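Local coordinates for PAC2 family protein (Streptomyces avermitilis, PDB 3MNF) that is of unknown function but belongs to the PAC2 family, whose members include proteasome-assembly chaperones, and is represented here by its PAC2 region, at residues A[189-193]-A[218-223]; A[28-33]-A[208-213]; A[116-122]-A[176-182]. All blocks are in the same frame, centred on the assembly; numbering follows the deposited sequence.

Interaction 1: A[189-193]-A[218-223]; sequences PPNPK and DARAWQ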
# COMPACT_ATOMS: atom_id res chain seq x y z
N PRO A 189 33.68 9.01 12.14
CA PRO A 189 33.14 9.63 10.93
C PRO A 189 34.01 10.59 10.11
O PRO A 189 33.83 10.65 8.88
CB PRO A 189 31.91 10.33 11.46
CG PRO A 189 31.38 9.35 12.47
CD PRO A 189 32.57 8.53 12.97
N PRO A 190 34.90 11.37 10.74
CA PRO A 190 35.70 12.05 9.70
C PRO A 190 36.85 11.17 9.18
O PRO A 190 37.86 10.99 9.88
CB PRO A 190 36.22 13.31 10.41
CG PRO A 190 36.10 12.99 11.90
CD PRO A 190 34.96 12.03 12.06
N ASN A 191 36.71 10.62 7.98
CA ASN A 191 37.78 9.81 7.39
C ASN A 191 38.16 10.21 5.96
O ASN A 191 37.77 9.54 5.01
CB ASN A 191 37.43 8.31 7.45
CG ASN A 191 38.66 7.41 7.41
OD1 ASN A 191 39.58 7.61 6.61
ND2 ASN A 191 38.67 6.42 8.29
N PRO A 192 38.94 11.30 5.80
CA PRO A 192 39.27 11.82 4.48
C PRO A 192 40.17 10.89 3.67
O PRO A 192 40.04 10.84 2.45
CB PRO A 192 40.02 13.12 4.79
CG PRO A 192 39.67 13.43 6.21
CD PRO A 192 39.57 12.11 6.86
N LYS A 193 41.05 10.15 4.35
CA LYS A 193 41.96 9.24 3.66
C LYS A 193 41.23 8.16 2.85
O LYS A 193 41.62 7.89 1.71
CB LYS A 193 42.96 8.61 4.65
CG LYS A 193 44.02 7.74 4.00
CD LYS A 193 45.06 7.28 4.99
CE LYS A 193 45.79 6.04 4.49
NZ LYS A 193 47.06 5.80 5.23
N ASP A 218 43.51 17.12 3.91
CA ASP A 218 42.72 16.62 5.04
C ASP A 218 43.20 15.25 5.50
O ASP A 218 43.23 14.98 6.69
CB ASP A 218 41.23 16.53 4.67
CG ASP A 218 40.52 17.88 4.66
OD1 ASP A 218 41.04 18.86 5.23
OD2 ASP A 218 39.42 17.94 4.07
N ALA A 219 43.55 14.40 4.54
CA ALA A 219 43.89 13.01 4.81
C ALA A 219 45.24 12.91 5.49
O ALA A 219 45.42 12.13 6.44
CB ALA A 219 43.91 12.22 3.52
N ARG A 220 46.19 13.71 5.00
CA ARG A 220 47.50 13.85 5.59
C ARG A 220 47.36 14.34 7.04
O ARG A 220 47.98 13.78 7.94
CB ARG A 220 48.33 14.83 4.75
CG ARG A 220 49.70 15.15 5.28
CD ARG A 220 49.98 16.63 5.02
NE ARG A 220 49.11 17.47 5.85
CZ ARG A 220 49.53 18.14 6.93
NH1 ARG A 220 50.83 18.09 7.31
NH2 ARG A 220 48.65 18.86 7.63
N ALA A 221 46.52 15.36 7.24
CA ALA A 221 46.24 15.91 8.58
C ALA A 221 45.74 14.83 9.54
O ALA A 221 46.22 14.71 10.67
CB ALA A 221 45.22 17.04 8.48
N TRP A 222 44.77 14.06 9.06
CA TRP A 222 44.17 12.94 9.78
C TRP A 222 45.22 11.95 10.26
O TRP A 222 45.19 11.53 11.41
CB TRP A 222 43.16 12.26 8.86
CG TRP A 222 42.47 11.04 9.40
CD1 TRP A 222 41.29 11.00 10.08
CD2 TRP A 222 42.90 9.68 9.24
NE1 TRP A 222 40.96 9.70 10.38
CE2 TRP A 222 41.92 8.86 9.87
CE3 TRP A 222 44.00 9.06 8.64
CZ2 TRP A 222 42.02 7.46 9.91
CZ3 TRP A 222 44.11 7.66 8.68
CH2 TRP A 222 43.12 6.88 9.31
N GLN A 223 46.14 11.59 9.36
CA GLN A 223 47.19 10.62 9.68
C GLN A 223 48.21 11.17 10.68
O GLN A 223 48.53 10.52 11.68
CB GLN A 223 47.88 10.15 8.40
CG GLN A 223 48.31 8.70 8.45
CD GLN A 223 48.74 8.18 7.09
OE1 GLN A 223 49.66 7.37 7.00
NE2 GLN A 223 48.08 8.64 6.03
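Trp222 lays its indole against the N-terminal turn of helix 192-206, overlapping Pro192, whose CD sits 3.8 Å from Trp222 CD1, and the aliphatic part of Lys193, whose CD comes to 3.8 Å from Trp222 CZ3. The motif is a helix N-terminus, with Asn191 as N-cap, packed on the flank of a second helix, 215-226, within the alpha/beta PAC2 fold. Asn191 suits the cap because its short carboxamide can turn back on its own helix: OD1 accepts from the backbone N of Ala194 and also lies over one face of the Trp222 ring. Pro192 fits the first turn, where the missing amide hydrogen costs no helical bond and the fixed phi favours the helix; its CB packs 3.6 Å from Asp218 CB. The backbones come closest at Ala219, where the small side chain of alanine lets them approach: the CA atoms of Lys193 and Ala219 are 4.4 Å apart. Helix 215-226 keeps its own bonding here, with Trp222 N donating to Asp218 O and Gln223 N to Ala219 O. Lysine combines an apolar stem for the indole with a charged end that can travel on; its fully extended chain takes NZ to hydrogen bonds with the carbonyls of His128 and Arg130 in a nearby loop. At the foot of that chain, Lys193 CA rests 3.6 Å from Ala219 CB.

Interaction 2: A[28-33]-A[208-213]; sequences HLDREW and VRIPLG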
# COMPACT_ATOMS: atom_id res chain seq x y z
N HIS A 28 31.06 15.06 -1.98
CA HIS A 28 32.17 15.78 -2.58
C HIS A 28 31.97 15.98 -4.08
O HIS A 28 32.21 17.06 -4.62
CB HIS A 28 33.46 15.01 -2.31
CG HIS A 28 34.68 15.69 -2.84
ND1 HIS A 28 35.42 16.57 -2.09
CD2 HIS A 28 35.28 15.62 -4.05
CE1 HIS A 28 36.43 17.01 -2.81
NE2 HIS A 28 36.37 16.45 -4.01
N LEU A 29 31.52 14.94 -4.77
CA LEU A 29 31.22 15.08 -6.18
C LEU A 29 30.09 16.08 -6.37
O LEU A 29 30.15 16.91 -7.26
CB LEU A 29 30.83 13.73 -6.78
CG LEU A 29 31.90 12.64 -6.66
CD1 LEU A 29 31.44 11.37 -7.32
CD2 LEU A 29 33.20 13.11 -7.28
N ASP A 30 29.07 16.01 -5.52
CA ASP A 30 27.91 16.87 -5.67
C ASP A 30 28.27 18.32 -5.45
O ASP A 30 27.83 19.20 -6.19
CB ASP A 30 26.78 16.46 -4.73
CG ASP A 30 25.43 17.00 -5.17
OD1 ASP A 30 25.14 16.96 -6.38
OD2 ASP A 30 24.65 17.47 -4.32
N ARG A 31 29.09 18.56 -4.43
CA ARG A 31 29.56 19.89 -4.09
C ARG A 31 30.48 20.44 -5.18
O ARG A 31 30.13 21.43 -5.82
CB ARG A 31 30.26 19.86 -2.73
CG ARG A 31 30.75 21.19 -2.16
CD ARG A 31 31.52 20.94 -0.84
NE ARG A 31 31.03 19.71 -0.18
CZ ARG A 31 31.79 18.68 0.22
NH1 ARG A 31 33.12 18.73 0.06
NH2 ARG A 31 31.21 17.62 0.79
N GLU A 32 31.62 19.78 -5.42
CA GLU A 32 32.64 20.28 -6.36
C GLU A 32 32.07 20.56 -7.74
O GLU A 32 32.43 21.55 -8.37
CB GLU A 32 33.85 19.35 -6.50
CG GLU A 32 34.61 18.96 -5.22
CD GLU A 32 34.99 20.12 -4.30
OE1 GLU A 32 35.75 21.04 -4.73
OE2 GLU A 32 34.55 20.08 -3.11
N TRP A 33 31.19 19.68 -8.21
CA TRP A 33 30.60 19.82 -9.54
C TRP A 33 29.25 20.55 -9.57
O TRP A 33 28.59 20.58 -10.60
CB TRP A 33 30.46 18.46 -10.21
CG TRP A 33 31.74 17.91 -10.77
CD1 TRP A 33 32.75 18.61 -11.35
CD2 TRP A 33 32.12 16.53 -10.82
NE1 TRP A 33 33.75 17.75 -11.76
CE2 TRP A 33 33.38 16.47 -11.45
CE3 TRP A 33 31.51 15.33 -10.41
CZ2 TRP A 33 34.06 15.26 -11.66
CZ3 TRP A 33 32.17 14.13 -10.64
CH2 TRP A 33 33.43 14.10 -11.25
N VAL A 208 37.31 9.84 -15.49
CA VAL A 208 36.79 11.18 -15.28
C VAL A 208 37.68 11.88 -14.27
O VAL A 208 37.93 11.34 -13.19
CB VAL A 208 35.31 11.11 -14.78
CG1 VAL A 208 35.02 12.13 -13.71
CG2 VAL A 208 34.37 11.31 -15.93
N ARG A 209 38.17 13.06 -14.62
CA ARG A 209 38.93 13.90 -13.70
C ARG A 209 38.06 14.34 -12.53
O ARG A 209 37.09 15.05 -12.73
CB ARG A 209 39.38 15.16 -14.43
CG ARG A 209 40.31 16.04 -13.63
CD ARG A 209 41.74 15.58 -13.82
NE ARG A 209 42.65 16.15 -12.83
CZ ARG A 209 43.98 16.03 -12.88
NH1 ARG A 209 44.55 15.37 -13.88
NH2 ARG A 209 44.73 16.59 -11.94
N ILE A 210 38.40 13.92 -11.31
CA ILE A 210 37.67 14.38 -10.12
C ILE A 210 38.48 15.43 -9.36
O ILE A 210 39.61 15.15 -8.93
CB ILE A 210 37.40 13.22 -9.16
CG1 ILE A 210 36.57 12.13 -9.85
CG2 ILE A 210 36.73 13.75 -7.91
CD1 ILE A 210 36.55 10.81 -9.14
N PRO A 211 37.90 16.63 -9.16
CA PRO A 211 38.58 17.64 -8.35
C PRO A 211 38.52 17.26 -6.87
O PRO A 211 37.43 17.10 -6.32
CB PRO A 211 37.79 18.93 -8.64
CG PRO A 211 36.86 18.59 -9.78
CD PRO A 211 36.60 17.12 -9.66
N LEU A 212 39.68 17.11 -6.25
CA LEU A 212 39.78 16.60 -4.89
C LEU A 212 39.78 17.69 -3.82
O LEU A 212 39.82 17.39 -2.63
CB LEU A 212 41.03 15.73 -4.74
CG LEU A 212 41.33 14.70 -5.83
CD1 LEU A 212 42.84 14.49 -5.99
CD2 LEU A 212 40.60 13.38 -5.58
N GLY A 213 39.71 18.95 -4.25
CA GLY A 213 39.67 20.10 -3.34
C GLY A 213 40.63 19.97 -2.17
O GLY A 213 41.81 19.70 -2.36
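One hydrogen bond joins the two segments: His28 NE2 donates to Pro211 O at 2.6 Å. Histidine suits the spot, since its t rotamer carries a ring nitrogen out from the helix to a carbonyl that approaches near the ring plane. Apolar contacts make up most of the remainder. Leu29 CD2 meets Ile210 CG2 at 3.6 Å, and Trp33, the first residue beyond helix 21-32, spreads its indole along the extended chain, with CH2 3.5 Å from Val208 CG1 and CZ2 3.7 Å from Pro211 CD. The segment 208-213 is the connection between helices 192-206 and 215-226, laid against the C-terminal end of helix 21-32 beside the mixed sheet of the alpha/beta fold; Trp33 also touches Val75, Val77 and Leu85 on its strands. A carbonyl also meets the indole: Arg209 O lies 3.2 Å from Trp33 CZ2, near the ring plane at its edge. Gly213 has positive phi, which favours glycine, and a CB there would sit tightly against Glu32 OE1.

Interaction 3: A[116-122]-A[176-182]; sequences VVVLGAL and VSLWAAV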
# COMPACT_ATOMS: atom_id res chain seq x y z
N VAL A 116 26.14 1.54 -13.35
CA VAL A 116 25.93 1.97 -11.96
C VAL A 116 27.13 1.63 -11.07
O VAL A 116 27.47 0.45 -10.89
CB VAL A 116 24.67 1.32 -11.36
CG1 VAL A 116 24.46 1.81 -9.96
CG2 VAL A 116 23.46 1.64 -12.19
N VAL A 117 27.78 2.65 -10.51
CA VAL A 117 28.81 2.38 -9.50
C VAL A 117 28.32 2.73 -8.10
O VAL A 117 27.83 3.85 -7.85
CB VAL A 117 30.11 3.14 -9.76
CG1 VAL A 117 31.18 2.69 -8.76
CG2 VAL A 117 30.58 2.97 -11.21
N VAL A 118 28.44 1.79 -7.17
CA VAL A 118 28.03 2.06 -5.80
C VAL A 118 29.25 2.09 -4.88
O VAL A 118 30.13 1.24 -5.00
CB VAL A 118 27.02 1.01 -5.29
CG1 VAL A 118 26.34 1.51 -4.00
CG2 VAL A 118 25.99 0.67 -6.38
N LEU A 119 29.31 3.05 -3.98
CA LEU A 119 30.48 3.17 -3.13
C LEU A 119 30.15 2.74 -1.72
O LEU A 119 29.07 3.02 -1.22
CB LEU A 119 30.97 4.61 -3.13
CG LEU A 119 31.32 5.27 -4.47
CD1 LEU A 119 31.97 6.62 -4.23
CD2 LEU A 119 32.22 4.40 -5.30
N GLY A 120 31.07 2.06 -1.06
CA GLY A 120 30.87 1.72 0.33
C GLY A 120 32.15 1.67 1.14
O GLY A 120 33.27 1.59 0.58
N ALA A 121 31.98 1.70 2.46
CA ALA A 121 33.10 1.45 3.35
C ALA A 121 32.72 0.45 4.43
O ALA A 121 31.61 0.48 4.93
CB ALA A 121 33.60 2.73 3.96
N LEU A 122 33.66 -0.42 4.78
CA LEU A 122 33.49 -1.35 5.88
C LEU A 122 34.70 -1.19 6.81
O LEU A 122 35.68 -0.57 6.44
CB LEU A 122 33.37 -2.79 5.37
CG LEU A 122 34.25 -3.35 4.24
CD1 LEU A 122 35.71 -3.08 4.43
CD2 LEU A 122 34.05 -4.85 4.10
N VAL A 176 28.85 -2.13 -10.47
CA VAL A 176 29.95 -2.56 -9.60
C VAL A 176 29.87 -1.72 -8.34
O VAL A 176 29.45 -0.56 -8.39
CB VAL A 176 31.35 -2.42 -10.29
CG1 VAL A 176 31.52 -1.06 -10.93
CG2 VAL A 176 32.46 -2.65 -9.30
N SER A 177 30.23 -2.32 -7.22
CA SER A 177 30.40 -1.54 -6.01
C SER A 177 31.85 -1.56 -5.61
O SER A 177 32.52 -2.59 -5.74
CB SER A 177 29.51 -2.06 -4.89
OG SER A 177 29.56 -3.47 -4.81
N LEU A 178 32.34 -0.42 -5.15
CA LEU A 178 33.69 -0.27 -4.64
C LEU A 178 33.65 -0.15 -3.14
O LEU A 178 32.90 0.66 -2.61
CB LEU A 178 34.33 0.98 -5.23
CG LEU A 178 34.28 1.12 -6.75
CD1 LEU A 178 34.71 2.50 -7.16
CD2 LEU A 178 35.18 0.10 -7.37
N TRP A 179 34.45 -0.96 -2.47
CA TRP A 179 34.53 -0.95 -1.01
C TRP A 179 35.89 -0.49 -0.48
O TRP A 179 36.95 -0.94 -0.92
CB TRP A 179 34.23 -2.35 -0.49
CG TRP A 179 32.80 -2.70 -0.68
CD1 TRP A 179 32.23 -3.26 -1.79
CD2 TRP A 179 31.72 -2.46 0.24
NE1 TRP A 179 30.89 -3.39 -1.61
CE2 TRP A 179 30.55 -2.92 -0.37
CE3 TRP A 179 31.64 -1.90 1.52
CZ2 TRP A 179 29.31 -2.85 0.25
CZ3 TRP A 179 30.41 -1.83 2.13
CH2 TRP A 179 29.26 -2.31 1.49
N ALA A 180 35.88 0.42 0.49
CA ALA A 180 37.12 0.79 1.14
C ALA A 180 37.11 0.17 2.52
O ALA A 180 36.07 0.13 3.15
CB ALA A 180 37.24 2.29 1.21
N ALA A 181 38.26 -0.33 2.97
CA ALA A 181 38.37 -0.89 4.33
C ALA A 181 38.96 0.13 5.26
O ALA A 181 40.08 0.60 5.04
CB ALA A 181 39.20 -2.15 4.33
N VAL A 182 38.22 0.49 6.30
CA VAL A 182 38.62 1.51 7.25
C VAL A 182 39.12 0.87 8.56
O VAL A 182 38.39 0.08 9.17
CB VAL A 182 37.45 2.48 7.51
CG1 VAL A 182 37.73 3.38 8.70
CG2 VAL A 182 37.17 3.30 6.28
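Val118 has both its backbone polar groups satisfied by the neighbouring strand: its N donates to Val176 O and its O accepts from Leu178 N, each at 2.8 Å. This is parallel pairing of strands 115-124 and 175-183 inside the mixed sheet of the alpha/beta PAC2 fold; the long connection between them contains strand 134-138, which pairs antiparallel on the other side of 175-183, and helix 160-171. Gly120 and Leu122 repeat the pattern. Gly120 N donates to Leu178 O at 2.8 Å and Ala180 N to Gly120 O at 2.9 Å; Leu122 N then donates to Ala180 O at 3.0 Å and Val182 N to Leu122 O at 2.8 Å. At the start, Val176 N reaches Val116 O at 3.0 Å. The alternate residues Val117 and Leu119 turn their backbone groups to strand 7-13, bonding to Met8 and Ala10, so strand 115-124 is served on both edges.

Valine and leucine suit the buried end of the pair. Val117, Leu119, Val176 and Leu178 share one face with helices 21-32 and 192-206, and Leu119 CD2 meets Leu178 CD1 at 3.6 Å. Val118 and Ser177 point to the other, toward Val161; farther along, this face opens outward at Leu122. Trp179 NE1 makes a weak hydrogen bond to Ser177 OG at 3.5 Å. Trp179 also folds over Gly120, where a CB would clash; in this CH-pi contact Gly120 CA lies 4.2 Å from the centroid of the Trp179 six-membered ring.

Interaction 3 is the buried centre, two strands tied by regular backbone hydrogen bonds, whereas interactions 1 and 2 are partly buried and rest mainly on side-chain packing, with one clear hydrogen bond across interaction 2. Both involve the chain around helix 192-206: interaction 1 uses its N-terminal start, interaction 2 the loop that follows its end, and that helix also packs on the sheet of interaction 3. Interactions 1 and 3 touch directly, Asn191 ND2 lying 3.2 Å from Val182 CG1, where strand 175-183 leads on to the helix; interaction 2 stays about 6 Å from interaction 3 at the nearest atoms. A tryptophan serves each site: against a helix start, along a loop, and over a strand glycine.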